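Local coordinates for protein aminopeptidase C (Lactobacillus rhamnosus, PDB 4K7C) that probably works as a cysteine aminopeptidase of the papain-like class, cleaving residues from the amino ends of peptides, at residues 63-68 with 165-170; 96-101 with 158-163; 265-270 with 353-358; 272-277 with 294-299. One frame throughout, in Å; residues are numbered along the deposited sequence.

Interaction 1. Residues 63-68 with 165-170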
# COMPACT_ATOMS: atom_id res chain seq x y z
N ASN A 63 7.94 7.70 21.17
CA ASN A 63 8.21 6.54 20.34
C ASN A 63 9.70 6.44 20.08
O ASN A 63 10.30 7.29 19.39
CB ASN A 63 7.49 6.67 18.98
CG ASN A 63 7.58 5.40 18.17
OD1 ASN A 63 8.28 4.47 18.51
ND2 ASN A 63 6.86 5.38 17.06
N GLN A 64 10.31 5.41 20.66
CA GLN A 64 11.73 5.12 20.54
C GLN A 64 12.16 4.51 19.22
O GLN A 64 13.36 4.46 18.91
CB GLN A 64 12.12 4.21 21.71
CG GLN A 64 11.72 2.74 21.54
CD GLN A 64 11.79 2.00 22.82
OE1 GLN A 64 11.17 2.37 23.81
NE2 GLN A 64 12.65 1.02 22.84
N LYS A 65 11.20 4.08 18.43
CA LYS A 65 11.48 3.48 17.13
C LYS A 65 12.39 2.28 17.24
O LYS A 65 12.29 1.54 18.22
CB LYS A 65 11.91 4.59 16.16
CG LYS A 65 10.76 5.57 16.04
CD LYS A 65 10.95 6.54 14.88
CE LYS A 65 9.75 7.48 14.72
NZ LYS A 65 10.01 8.55 13.72
N GLN A 66 13.32 2.12 16.30
CA GLN A 66 14.11 0.94 16.25
C GLN A 66 15.40 1.21 17.03
O GLN A 66 16.52 1.19 16.52
CB GLN A 66 14.36 0.51 14.80
CG GLN A 66 13.07 0.21 14.06
CD GLN A 66 13.33 -0.05 12.60
OE1 GLN A 66 13.32 0.86 11.76
NE2 GLN A 66 13.50 -1.28 12.27
N SER A 67 15.19 1.30 18.34
CA SER A 67 16.30 1.43 19.23
C SER A 67 15.89 0.81 20.58
O SER A 67 14.70 0.53 20.82
CB SER A 67 16.64 2.93 19.46
OG SER A 67 15.67 3.54 20.26
N GLY A 68 16.89 0.49 21.39
CA GLY A 68 16.64 -0.10 22.75
C GLY A 68 16.74 0.94 23.87
O GLY A 68 17.33 0.67 24.93
N SER A 165 20.32 7.38 13.04
CA SER A 165 20.87 6.34 13.87
C SER A 165 20.17 6.32 15.24
O SER A 165 20.10 5.31 15.85
CB SER A 165 22.35 6.52 14.06
OG SER A 165 23.04 6.34 12.89
N SER A 166 19.71 7.47 15.71
CA SER A 166 19.11 7.48 17.04
C SER A 166 17.81 6.71 17.04
O SER A 166 17.47 6.10 18.04
CB SER A 166 18.85 8.90 17.59
OG SER A 166 17.98 9.71 16.81
N SER A 167 17.10 6.75 15.92
CA SER A 167 15.83 6.08 15.75
C SER A 167 15.97 4.69 15.01
O SER A 167 14.98 3.94 14.85
CB SER A 167 14.84 7.06 15.08
OG SER A 167 14.14 7.88 16.06
N LYS A 168 17.20 4.29 14.65
CA LYS A 168 17.53 3.01 14.03
C LYS A 168 18.99 2.74 14.30
O LYS A 168 19.85 3.07 13.47
CB LYS A 168 17.23 3.06 12.55
CG LYS A 168 17.30 1.80 11.74
CD LYS A 168 16.50 2.03 10.44
CE LYS A 168 16.80 0.97 9.39
NZ LYS A 168 17.26 -0.33 9.97
N SER A 169 19.26 2.27 15.53
CA SER A 169 20.61 2.25 16.08
C SER A 169 21.46 1.05 15.72
O SER A 169 22.64 0.96 16.14
CB SER A 169 20.55 2.33 17.58
OG SER A 169 19.69 1.29 18.10
N ASN A 170 20.89 0.11 14.97
CA ASN A 170 21.63 -1.14 14.68
C ASN A 170 23.01 -0.93 14.08
O ASN A 170 23.99 -1.51 14.54
CB ASN A 170 20.79 -2.11 13.85
CG ASN A 170 19.66 -2.76 14.66
O HOH W 1 12.43 8.29 18.15
O HOH W 2 12.63 9.70 14.40
O HOH W 3 13.27 3.59 12.50
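The side chains of Gln66 and Lys168 run side by side and point the same way, Gln66 OE1 lying 3.6 Å from CD of Lys168. Their backbones form a single bridged pair. Gln66 N donates to Ser167 O at 2.9 Å, bent to 139° and from above the carbonyl plane, while Ser169 N returns a straighter bond to Gln66 O within that carbonyl's plane. A water gives protons to Gln66 OE1 and Ser167 O, tying the end of the glutamine to the facing carbonyl. Lys65 lays its extended chain past Ser167, CD to OG 3.7 Å, and its NZ reaches the same hydroxyl through another water; Glu162 is the direct partner of Ser167 OG. Ser67 CB sits 3.7 Å from Ser169 OG, which is bonded to Asp138. Ser67 OG, in the crowded position between backbone N and carbonyl carbon (chi1 73°), donates to Gln64 O at 2.8 Å, and Gln64 NE2 donates back to Ser67 O at 2.9 Å; Gln64 OE1 is bonded to Ser386. At Ser67 an alanine would lose the hydroxyl's bonds to Gln64 O and Arg69 and would probably loosen the turn that sets Gln64. Gln64 stands six residues before Cys70, the spacing of the oxyanion-hole glutamine and nucleophile in papain-like enzymes. Thus backbone bonds and waters join the loops, two serine hydroxyls ending on carboxylates, close to the probable active site.

Interaction 2. Residues 96-101 with 158-163; sequences QNYTFF and SVMPET
Met160, present as selenomethionine in this crystal, gives up the most surface, followed by Asn97 and then Glu162. CG of Met160 is anti to its backbone N and the chain beyond is fully extended, which carries SE onto the start of helix 96-117, 3.7 Å from Tyr98 CA. The selenium approaches the Tyr98 ring at its edge, 5.2 Å from the centroid and 75° off the normal, a Met-aromatic contact, and the methyl CE goes on toward Phe101, 4.3 Å from CD1. Asn97, also with CG anti to N (chi1 -168°), extends its amide across the loop. ND2 donates to Pro161 O at 3.0 Å, the acceptor near the amide plane but the donor above the carbonyl plane; ND2 is also bonded to Leu219 O. Glu162 folds back at chi2, so that OE2 comes within 3.6 Å of Asn97 N without bonding to it. A water bridges the two: it accepts from Asn97 N at 3.1 Å and can donate to Glu162 OE2, 2.7 Å away, and to Met160 O. The other oxygen, OE1, forms a salt bridge with Arg69 and takes bonds from Ser166 and Ser167. With an arginine, two hydroxyls, a water and a nearby helix start around it, this carboxylate is likely to stay ionised, while the selenomethionine chain supplies the apolar half of a loop-to-helix contact.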
# COMPACT_ATOMS: atom_id res chain seq x y z
N GLN A 96 15.46 12.48 23.81
CA GLN A 96 16.07 11.15 24.05
C GLN A 96 17.38 10.91 23.33
O GLN A 96 18.11 10.04 23.72
CB GLN A 96 15.05 10.05 23.72
CG GLN A 96 13.69 10.32 24.30
CD GLN A 96 12.76 11.03 23.40
OE1 GLN A 96 13.13 11.58 22.35
NE2 GLN A 96 11.48 11.14 23.86
N ASN A 97 17.68 11.66 22.26
CA ASN A 97 18.91 11.56 21.56
C ASN A 97 20.05 12.14 22.47
O ASN A 97 21.13 11.58 22.47
CB ASN A 97 18.86 12.26 20.26
CG ASN A 97 20.04 11.94 19.39
OD1 ASN A 97 20.73 10.91 19.57
ND2 ASN A 97 20.25 12.74 18.39
N TYR A 98 19.76 13.20 23.21
CA TYR A 98 20.72 13.84 24.13
C TYR A 98 21.28 12.81 25.11
O TYR A 98 22.49 12.67 25.20
CB TYR A 98 20.11 15.09 24.82
CG TYR A 98 21.13 15.90 25.59
CD1 TYR A 98 22.01 16.80 24.98
CD2 TYR A 98 21.24 15.72 26.95
CE1 TYR A 98 22.95 17.53 25.73
CE2 TYR A 98 22.22 16.41 27.69
CZ TYR A 98 23.00 17.33 27.07
OH TYR A 98 23.95 18.07 27.85
N THR A 99 20.38 12.06 25.77
CA THR A 99 20.82 11.04 26.73
C THR A 99 21.48 9.92 26.01
O THR A 99 22.44 9.33 26.52
CB THR A 99 19.65 10.50 27.59
OG1 THR A 99 18.48 10.32 26.74
CG2 THR A 99 19.30 11.46 28.67
N PHE A 100 21.10 9.67 24.74
CA PHE A 100 21.64 8.54 23.99
C PHE A 100 23.10 8.83 23.64
O PHE A 100 24.03 7.96 23.72
CB PHE A 100 20.85 8.33 22.70
CG PHE A 100 21.04 6.98 22.02
CD1 PHE A 100 21.03 5.78 22.71
CD2 PHE A 100 21.12 6.92 20.62
CE1 PHE A 100 21.11 4.59 22.06
CE2 PHE A 100 21.20 5.70 19.93
CZ PHE A 100 21.18 4.53 20.66
N PHE A 101 23.34 10.05 23.23
CA PHE A 101 24.72 10.45 22.92
C PHE A 101 25.71 10.20 24.10
O PHE A 101 26.70 9.54 23.94
CB PHE A 101 24.74 11.94 22.42
CG PHE A 101 26.14 12.42 22.00
CD1 PHE A 101 26.53 12.56 20.68
CD2 PHE A 101 27.08 12.69 22.98
CE1 PHE A 101 27.81 13.01 20.37
CE2 PHE A 101 28.36 13.10 22.66
CZ PHE A 101 28.74 13.21 21.36
N SER A 158 13.17 19.41 20.67
CA SER A 158 13.42 20.31 19.56
C SER A 158 14.84 20.80 19.47
O SER A 158 15.26 21.18 18.43
CB SER A 158 12.50 21.54 19.61
OG SER A 158 12.77 22.32 20.76
N VAL A 159 15.58 20.74 20.59
CA VAL A 159 16.93 21.28 20.66
C VAL A 159 18.01 20.27 20.30
O VAL A 159 19.12 20.68 19.84
CB VAL A 159 17.14 21.88 22.08
CG1 VAL A 159 18.58 22.30 22.30
CG2 VAL A 159 16.25 23.10 22.28
N MSE A 160 17.73 18.99 20.45
CA MSE A 160 18.57 17.91 19.96
C MSE A 160 17.64 16.81 19.37
O MSE A 160 17.30 15.83 20.06
CB MSE A 160 19.50 17.25 20.94
CG MSE A 160 20.50 16.55 20.10
SE MSE A 160 21.93 15.74 21.22
CE MSE A 160 23.17 15.13 19.85
N PRO A 161 17.18 17.05 18.15
CA PRO A 161 16.26 16.14 17.48
C PRO A 161 16.87 14.77 17.17
O PRO A 161 18.14 14.56 17.17
CB PRO A 161 15.92 16.86 16.16
CG PRO A 161 16.43 18.23 16.24
CD PRO A 161 17.51 18.21 17.30
N GLU A 162 15.99 13.84 16.87
CA GLU A 162 16.41 12.56 16.35
C GLU A 162 17.19 12.67 15.02
O GLU A 162 16.99 13.56 14.17
CB GLU A 162 15.18 11.59 16.17
CG GLU A 162 14.46 11.35 17.48
CD GLU A 162 15.24 10.37 18.33
OE1 GLU A 162 15.55 9.28 17.80
OE2 GLU A 162 15.52 10.72 19.52
N THR A 163 18.04 11.68 14.83
CA THR A 163 18.73 11.42 13.58
C THR A 163 18.37 9.99 13.08
O THR A 163 17.56 9.30 13.68
CB THR A 163 20.22 11.50 13.76
OG1 THR A 163 20.63 10.41 14.57
CG2 THR A 163 20.69 12.90 14.39
O HOH W 4 15.62 13.25 20.56

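Interaction 3. Residues 265-270 with 353-358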
# COMPACT_ATOMS: atom_id res chain seq x y z
N ASN A 265 12.20 -6.69 43.04
CA ASN A 265 11.57 -7.84 43.66
C ASN A 265 12.13 -9.04 42.95
O ASN A 265 11.64 -9.41 41.86
CB ASN A 265 10.06 -7.80 43.52
CG ASN A 265 9.43 -9.02 44.07
OD1 ASN A 265 8.75 -9.76 43.37
ND2 ASN A 265 9.63 -9.24 45.39
N ALA A 266 13.18 -9.62 43.51
CA ALA A 266 13.84 -10.75 42.97
C ALA A 266 13.85 -11.84 44.09
O ALA A 266 14.71 -11.80 45.00
CB ALA A 266 15.18 -10.34 42.52
N PRO A 267 12.85 -12.71 44.11
CA PRO A 267 12.59 -13.54 45.27
C PRO A 267 13.45 -14.83 45.30
O PRO A 267 12.95 -15.93 45.49
CB PRO A 267 11.12 -13.86 45.15
CG PRO A 267 10.89 -13.89 43.64
CD PRO A 267 11.70 -12.72 43.15
N THR A 268 14.71 -14.67 45.11
CA THR A 268 15.62 -15.80 44.99
C THR A 268 16.43 -15.92 46.26
O THR A 268 16.53 -14.98 47.07
CB THR A 268 16.48 -15.69 43.73
OG1 THR A 268 17.16 -14.45 43.69
CG2 THR A 268 15.61 -15.90 42.45
N ALA A 269 16.98 -17.11 46.46
CA ALA A 269 17.65 -17.39 47.76
C ALA A 269 18.91 -16.55 48.01
O ALA A 269 19.24 -16.26 49.16
CB ALA A 269 17.97 -18.87 47.84
N ASP A 270 19.61 -16.16 46.96
CA ASP A 270 20.82 -15.34 47.10
C ASP A 270 20.51 -13.86 47.41
O ASP A 270 21.44 -13.07 47.55
CB ASP A 270 21.66 -15.42 45.81
CG ASP A 270 20.94 -14.82 44.56
OD1 ASP A 270 19.70 -15.09 44.38
OD2 ASP A 270 21.62 -14.13 43.72
N GLU A 353 12.04 -19.36 40.10
CA GLU A 353 12.53 -20.35 39.10
C GLU A 353 12.77 -19.66 37.75
O GLU A 353 13.76 -19.98 37.08
CB GLU A 353 11.53 -21.45 38.91
CG GLU A 353 11.44 -22.37 40.11
CD GLU A 353 10.26 -23.30 40.07
OE1 GLU A 353 9.27 -23.09 39.33
OE2 GLU A 353 10.28 -24.27 40.85
N ARG A 354 11.87 -18.76 37.29
CA ARG A 354 12.13 -18.11 36.01
C ARG A 354 13.42 -17.29 35.97
O ARG A 354 14.15 -17.33 35.03
CB ARG A 354 10.98 -17.22 35.59
CG ARG A 354 9.68 -17.92 35.34
CD ARG A 354 8.74 -16.99 34.58
NE ARG A 354 7.35 -17.38 34.67
CZ ARG A 354 6.53 -17.09 35.68
NH1 ARG A 354 6.87 -16.23 36.68
NH2 ARG A 354 5.30 -17.52 35.57
N LEU A 355 13.76 -16.64 37.10
CA LEU A 355 15.05 -15.93 37.18
C LEU A 355 16.19 -16.87 37.16
O LEU A 355 17.15 -16.64 36.44
CB LEU A 355 15.12 -15.04 38.49
CG LEU A 355 14.11 -13.84 38.46
CD1 LEU A 355 13.88 -13.13 39.77
CD2 LEU A 355 14.59 -12.80 37.45
N ASP A 356 16.17 -17.85 38.09
CA ASP A 356 17.26 -18.76 38.29
C ASP A 356 17.52 -19.56 37.03
O ASP A 356 18.65 -19.99 36.78
CB ASP A 356 17.01 -19.72 39.48
CG ASP A 356 17.22 -19.07 40.85
OD1 ASP A 356 17.83 -18.00 40.95
OD2 ASP A 356 16.69 -19.62 41.78
N TYR A 357 16.45 -19.89 36.27
CA TYR A 357 16.62 -20.79 35.13
C TYR A 357 16.64 -20.03 33.82
O TYR A 357 16.64 -20.66 32.78
CB TYR A 357 15.52 -21.89 35.11
CG TYR A 357 15.88 -23.01 36.06
CD1 TYR A 357 16.40 -24.25 35.57
CD2 TYR A 357 15.77 -22.83 37.42
CE1 TYR A 357 16.76 -25.22 36.45
CE2 TYR A 357 16.18 -23.81 38.30
CZ TYR A 357 16.64 -25.02 37.80
OH TYR A 357 17.02 -26.06 38.63
N GLY A 358 16.78 -18.68 33.84
CA GLY A 358 17.02 -17.98 32.56
C GLY A 358 15.81 -17.73 31.67
O GLY A 358 15.92 -17.29 30.51
O HOH W 5 16.32 -19.05 44.57
O HOH W 6 19.50 -17.62 42.82
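Leu355 lies against the 265-268 loop, its CD1 touching Ala266 CA and Pro267 CD, each at 4.0 Å, and crossing the proline ring at about a right angle. CG is anti to the carbonyl carbon (chi1 -67°), which sends the branch from the helix toward the loop. Beside it Thr268 turns its methyl to the helix: CG2 is 4.1 Å from Leu355 CB and 3.4 Å from Asp356 OD1, the threonine and aspartate sliding past each other in opposite directions. The hydroxyl takes the other course. Thr268 OG1 occupies the crowded position between N and the carbonyl carbon and donates to Asp270 OD1 at 2.7 Å, on the syn lone pair. Two waters then join loop to helix, one passing from Ala269 N to Asp356 OD2, the other donating both protons, to OD1 of Asp270 and of Asp356. Those like-charged oxygens stand 4.9 Å apart, so this water probably eases their repulsion. At Thr268 a valine would lose the hydroxyl's bond to Asp270 OD1 and would probably hold that carboxylate less closely, disturbing the water bridge to Asp356. Asp356 also packs on Leu123 of a neighbouring subunit. Pro267 is the centre of an inverse gamma turn, and the helix it faces ends in a Schellman motif, with Gly358 at positive phi as C-prime residue: a tight turn after strand 260-264 set against a helix's closing turn.

Interaction 4. Residues 272-277 with 294-299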
# COMPACT_ATOMS: atom_id res chain seq x y z
N PRO A 272 18.30 -11.94 49.95
CA PRO A 272 17.36 -11.61 50.97
C PRO A 272 16.88 -10.16 50.87
O PRO A 272 17.63 -9.26 50.42
CB PRO A 272 18.15 -11.81 52.29
CG PRO A 272 19.57 -11.94 51.91
CD PRO A 272 19.58 -12.44 50.50
N TYR A 273 15.67 -9.97 51.35
CA TYR A 273 14.97 -8.70 51.29
C TYR A 273 15.56 -7.67 52.27
O TYR A 273 16.28 -8.02 53.24
CB TYR A 273 13.52 -8.89 51.56
CG TYR A 273 12.77 -9.74 50.55
CD1 TYR A 273 12.89 -9.51 49.17
CD2 TYR A 273 11.87 -10.76 50.97
CE1 TYR A 273 12.19 -10.27 48.23
CE2 TYR A 273 11.18 -11.53 50.04
CZ TYR A 273 11.36 -11.27 48.67
OH TYR A 273 10.69 -11.95 47.70
N LYS A 274 15.25 -6.41 52.03
CA LYS A 274 15.76 -5.30 52.93
C LYS A 274 17.27 -5.20 52.96
O LYS A 274 17.87 -4.93 53.98
CB LYS A 274 15.24 -5.49 54.37
CG LYS A 274 13.76 -5.63 54.44
CD LYS A 274 13.31 -5.87 55.86
CE LYS A 274 11.87 -5.51 56.08
NZ LYS A 274 11.58 -5.86 57.53
N HIS A 275 17.89 -5.33 51.80
CA HIS A 275 19.26 -5.02 51.61
C HIS A 275 19.45 -4.39 50.24
O HIS A 275 18.65 -4.58 49.32
CB HIS A 275 20.15 -6.30 51.68
CG HIS A 275 20.09 -7.00 53.02
ND1 HIS A 275 20.69 -6.49 54.17
CD2 HIS A 275 19.38 -8.08 53.43
CE1 HIS A 275 20.41 -7.26 55.21
NE2 HIS A 275 19.62 -8.23 54.80
N LEU A 276 20.59 -3.75 50.09
CA LEU A 276 21.03 -3.24 48.83
C LEU A 276 21.95 -4.11 48.06
O LEU A 276 22.88 -4.78 48.60
CB LEU A 276 21.76 -1.93 49.00
CG LEU A 276 20.94 -0.75 49.39
CD1 LEU A 276 21.88 0.46 49.49
CD2 LEU A 276 19.80 -0.43 48.42
N TYR A 277 21.72 -4.07 46.74
CA TYR A 277 22.48 -4.85 45.79
C TYR A 277 23.02 -4.02 44.67
O TYR A 277 22.40 -3.03 44.28
CB TYR A 277 21.57 -6.00 45.18
CG TYR A 277 21.06 -6.93 46.20
CD1 TYR A 277 21.76 -8.10 46.48
CD2 TYR A 277 19.95 -6.65 46.95
CE1 TYR A 277 21.35 -8.96 47.49
CE2 TYR A 277 19.51 -7.48 47.96
CZ TYR A 277 20.23 -8.66 48.21
OH TYR A 277 19.78 -9.43 49.27
N LEU A 294 17.36 -1.94 46.05
CA LEU A 294 16.79 -2.41 47.31
C LEU A 294 15.74 -3.50 47.01
O LEU A 294 14.67 -3.21 46.42
CB LEU A 294 16.14 -1.25 48.05
CG LEU A 294 15.35 -1.45 49.31
CD1 LEU A 294 16.33 -1.99 50.33
CD2 LEU A 294 14.70 -0.18 49.75
N ASN A 295 16.05 -4.73 47.42
CA ASN A 295 15.14 -5.83 47.23
C ASN A 295 14.10 -5.91 48.30
O ASN A 295 14.44 -5.96 49.50
CB ASN A 295 15.91 -7.13 47.23
CG ASN A 295 15.16 -8.23 46.50
OD1 ASN A 295 14.28 -7.96 45.66
ND2 ASN A 295 15.46 -9.45 46.81
N LEU A 296 12.82 -5.89 47.90
CA LEU A 296 11.69 -5.98 48.80
C LEU A 296 10.69 -7.00 48.29
O LEU A 296 10.60 -7.25 47.07
CB LEU A 296 11.00 -4.64 48.89
CG LEU A 296 11.86 -3.49 49.41
CD1 LEU A 296 11.04 -2.23 49.35
CD2 LEU A 296 12.31 -3.77 50.87
N ASP A 297 9.91 -7.54 49.23
CA ASP A 297 8.80 -8.44 48.91
C ASP A 297 7.76 -7.72 48.04
O ASP A 297 7.62 -6.50 48.08
CB ASP A 297 8.13 -8.93 50.19
CG ASP A 297 7.36 -7.86 50.87
OD1 ASP A 297 8.00 -7.00 51.50
OD2 ASP A 297 6.12 -7.86 50.78
N ILE A 298 7.00 -8.49 47.30
CA ILE A 298 6.09 -7.96 46.27
C ILE A 298 4.97 -7.18 46.87
O ILE A 298 4.63 -6.18 46.31
CB ILE A 298 5.55 -9.09 45.30
CG1 ILE A 298 4.86 -8.52 44.04
CG2 ILE A 298 4.59 -10.00 46.05
CD1 ILE A 298 5.79 -7.61 43.24
N ASP A 299 4.44 -7.52 48.04
CA ASP A 299 3.38 -6.66 48.62
C ASP A 299 3.84 -5.22 48.96
O ASP A 299 3.14 -4.23 48.70
CB ASP A 299 2.80 -7.34 49.90
CG ASP A 299 1.97 -8.59 49.55
OD1 ASP A 299 1.40 -8.67 48.45
OD2 ASP A 299 1.90 -9.48 50.39
O HOH W 7 8.00 -11.20 47.14
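Asn295 accounts for most of the polar bookkeeping. Its carbonyl receives Lys274 N at 2.7 Å, nearly along the C=O axis, and its own N donates to His275 O at 3.2 Å in much the same direct line. In the side chain, with CG anti to N, OD1 accepts from Ala266 N while ND2 makes a weak bond to Lys271 O. The amide meets the Tyr273 ring obliquely, planes 57° apart, ND2 being 3.5 Å from CD1. Tyr277 crosses Asn295 obliquely, its CE2 3.7 Å from Asn295 CB, and its hydroxyl donates to Pro272 O on a lone pair, at a very short 2.4 Å; the turn is thereby tied to its own strand. Tyr273 lies across residues 295-297: the backbone N of Asp297 sits over one face of the ring, and CB of Asp297 makes a CH-pi contact there, 4.3 Å from the centroid. Tyr273 OH meets a water at 2.8 Å, and that water accepts from Ile298 N, in the first turn of the following helix. Asp297 is the N-cap, its OD1 bonded to Thr300. Further out, Glu429 takes both His275 ND1 and Leu276 N, Lys274 NZ pairs with Glu421, and Leu296 O accepts from Asn265 ND2. On the face that carries Leu276 and Leu294, Leu276 CD2 packs on Leu294 CB at 3.8 Å. Here antiparallel strands 275-279 and 293-295 pair, with Leu276 opposite Leu294 as a non-hydrogen-bonded pair, and strand 293-295 passes by way of Leu296 and the N-cap Asp297 into helix 298-310.

In the fold
The four contacts form two neighbouring pairs on opposite sides of the chain's centre. Interactions 1 and 2 have centres 11 Å apart, 2 nested within the loop that 1 closes, and Glu162 of interaction 2 reaches Ser167 of interaction 1, OE1 to OG 2.6 Å, a probable hydrogen bond. Interactions 3 and 4, centres 13 Å apart, are likewise nested; Asn265 ND2 to Leu296 O, 2.8 Å, probably bonds them. Between the pairs, centres are 31 to 36 Å apart and nothing touches. Interaction 1 includes Gln64, which touches Cys70, the probable nucleophile by family resemblance, and interaction 2 lies next to interaction 1, at the start of helix 96-117; 3 and 4 build the distant strand-and-helix region.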